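Xylulokinase (Brucella ovis, PDB 5VM1) probably phosphorylates D-xylulose at the expense of ATP, giving D-xylulose 5-phosphate and ADP, as a member of the FGGY family of carbohydrate kinases. Local coordinates at residues A[182-186]-A[197-203]. Numbering follows the deposited sequence.
Sequences GTSWL and LLAKTGL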
loop_
_atom_site.group_PDB
_atom_site.type_symbol
_atom_site.label_atom_id
_atom_site.label_comp_id
_atom_site.label_asym_id
_atom_site.label_seq_id
_atom_site.Cartn_x
_atom_site.Cartn_y
_atom_site.Cartn_z
ATOM N N GLY A 182 2.443 -1.845 -10.447
ATOM C CA GLY A 182 3.603 -1.464 -9.675
ATOM C C GLY A 182 4.934 -1.986 -10.177
ATOM O O GLY A 182 5.959 -1.771 -9.535
ATOM N N THR A 183 4.977 -2.624 -11.331
ATOM C CA THR A 183 6.249 -3.115 -11.837
ATOM C C THR A 183 6.966 -2.097 -12.690
ATOM O O THR A 183 8.188 -2.195 -12.851
ATOM C CB THR A 183 6.041 -4.374 -12.691
ATOM O OG1 THR A 183 5.301 -4.018 -13.862
ATOM C CG2 THR A 183 5.272 -5.427 -11.930
ATOM N N SER A 184 6.233 -1.096 -13.171
ATOM C CA SER A 184 6.660 -0.147 -14.189
ATOM C C SER A 184 6.888 -0.812 -15.538
ATOM O O SER A 184 7.554 -0.253 -16.396
ATOM C CB SER A 184 7.898 0.619 -13.740
ATOM O OG SER A 184 7.552 1.428 -12.636
ATOM N N TRP A 185 6.326 -2.005 -15.739
ATOM C CA TRP A 185 6.255 -2.649 -17.042
ATOM C C TRP A 185 4.852 -2.683 -17.643
ATOM O O TRP A 185 4.704 -3.103 -18.800
ATOM C CB TRP A 185 6.780 -4.086 -16.959
ATOM C CG TRP A 185 8.236 -4.234 -16.723
ATOM C CD1 TRP A 185 9.250 -3.637 -17.417
ATOM C CD2 TRP A 185 8.851 -5.100 -15.777
ATOM N NE1 TRP A 185 10.473 -4.066 -16.938
ATOM C CE2 TRP A 185 10.253 -4.971 -15.935
ATOM C CE3 TRP A 185 8.358 -5.964 -14.803
ATOM C CZ2 TRP A 185 11.161 -5.663 -15.142
ATOM C CZ3 TRP A 185 9.267 -6.661 -14.011
ATOM C CH2 TRP A 185 10.651 -6.497 -14.181
ATOM N N LEU A 186 3.826 -2.289 -16.885
ATOM C CA LEU A 186 2.429 -2.375 -17.307
ATOM C C LEU A 186 1.952 -1.102 -18.021
ATOM O O LEU A 186 2.304 0.015 -17.633
ATOM C CB LEU A 186 1.538 -2.638 -16.092
ATOM C CG LEU A 186 0.135 -3.164 -16.413
ATOM C CD1 LEU A 186 0.131 -4.704 -16.518
ATOM C CD2 LEU A 186 -0.845 -2.684 -15.391
ATOM N N LEU A 197 8.395 -1.211 -22.842
ATOM C CA LEU A 197 9.069 -1.023 -21.551
ATOM C C LEU A 197 9.868 -2.257 -21.144
ATOM O O LEU A 197 10.936 -2.141 -20.524
ATOM C CB LEU A 197 8.046 -0.698 -20.460
ATOM C CG LEU A 197 7.175 0.550 -20.594
ATOM C CD1 LEU A 197 6.265 0.711 -19.382
ATOM C CD2 LEU A 197 8.025 1.815 -20.824
ATOM N N LEU A 198 9.344 -3.448 -21.448
ATOM C CA LEU A 198 10.058 -4.683 -21.146
ATOM C C LEU A 198 11.385 -4.751 -21.901
ATOM O O LEU A 198 12.422 -5.107 -21.328
ATOM C CB LEU A 198 9.174 -5.887 -21.478
ATOM C CG LEU A 198 8.052 -6.182 -20.467
ATOM C CD1 LEU A 198 7.077 -7.181 -21.052
ATOM C CD2 LEU A 198 8.583 -6.657 -19.111
ATOM N N ALA A 199 11.371 -4.421 -23.196
ATOM C CA ALA A 199 12.603 -4.436 -23.979
ATOM C C ALA A 199 13.658 -3.472 -23.434
ATOM O O ALA A 199 14.860 -3.761 -23.510
ATOM C CB ALA A 199 12.291 -4.088 -25.424
ATOM N N LYS A 200 13.228 -2.339 -22.865
ATOM C CA LYS A 200 14.146 -1.320 -22.366
ATOM C C LYS A 200 14.866 -1.754 -21.093
ATOM O O LYS A 200 15.882 -1.152 -20.724
ATOM C CB LYS A 200 13.351 -0.033 -22.092
ATOM C CG LYS A 200 12.794 0.605 -23.339
ATOM C CD LYS A 200 12.054 1.912 -23.115
ATOM C CE LYS A 200 12.093 2.721 -24.397
ATOM N NZ LYS A 200 11.412 4.013 -24.283
ATOM N N THR A 201 14.387 -2.797 -20.429
ATOM C CA THR A 201 15.045 -3.323 -19.249
ATOM C C THR A 201 15.642 -4.693 -19.509
ATOM O O THR A 201 16.178 -5.310 -18.581
ATOM C CB THR A 201 14.066 -3.384 -18.077
ATOM O OG1 THR A 201 13.105 -4.422 -18.294
ATOM C CG2 THR A 201 13.313 -2.048 -18.002
ATOM N N GLY A 202 15.540 -5.184 -20.743
ATOM C CA GLY A 202 16.215 -6.388 -21.163
ATOM C C GLY A 202 15.410 -7.649 -21.041
ATOM O O GLY A 202 16.001 -8.733 -20.968
ATOM N N LEU A 203 14.084 -7.554 -21.027
ATOM C CA LEU A 203 13.238 -8.715 -20.841
ATOM C C LEU A 203 12.160 -8.735 -21.916
ATOM O O LEU A 203 11.947 -7.768 -22.654
ATOM C CB LEU A 203 12.590 -8.723 -19.455
ATOM C CG LEU A 203 13.432 -8.655 -18.186
ATOM C CD1 LEU A 203 12.500 -8.376 -17.018
ATOM C CD2 LEU A 203 14.207 -9.929 -17.982
#
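Start at Gly182, whose carbonyl is hydrogen-bonded to His88, a predicted substrate-binding residue; this end of the loop makes no contact with 197-203 and lies beside what is probably the sugar site. Thr183 then shapes the chain: Thr183 OG1 accepts from Trp185 N at 2.9 Å, an ST turn. Ser184 contributes backbone, Ser184 O lying 3.4 Å from Leu197 CD1. Trp185 provides most of this segment's share of the contact. Trp185 NE1 donates to Thr201 OG1 (3.0 Å), and that hydroxyl in turn donates a hydrogen bond to Leu198 O (3.2 Å), tying the indole to the end of the helix. Leu198 CD2 sits over the five-membered ring of Trp185, 3.5 Å from its centroid, a CH-pi contact, while Leu203 CD1 reaches Trp185 CZ2 at 3.6 Å. The Schellman motif at Gly202, with its positive phi, brings Leu203 back toward the indole. Leu186 points away and begins strand 186-187. Around this N-terminal-domain packing, helix 137-147 meets Trp185 and Leu203, helix 122-128 packs on Leu197, and Trp193 of strand 192-193 touches Trp185.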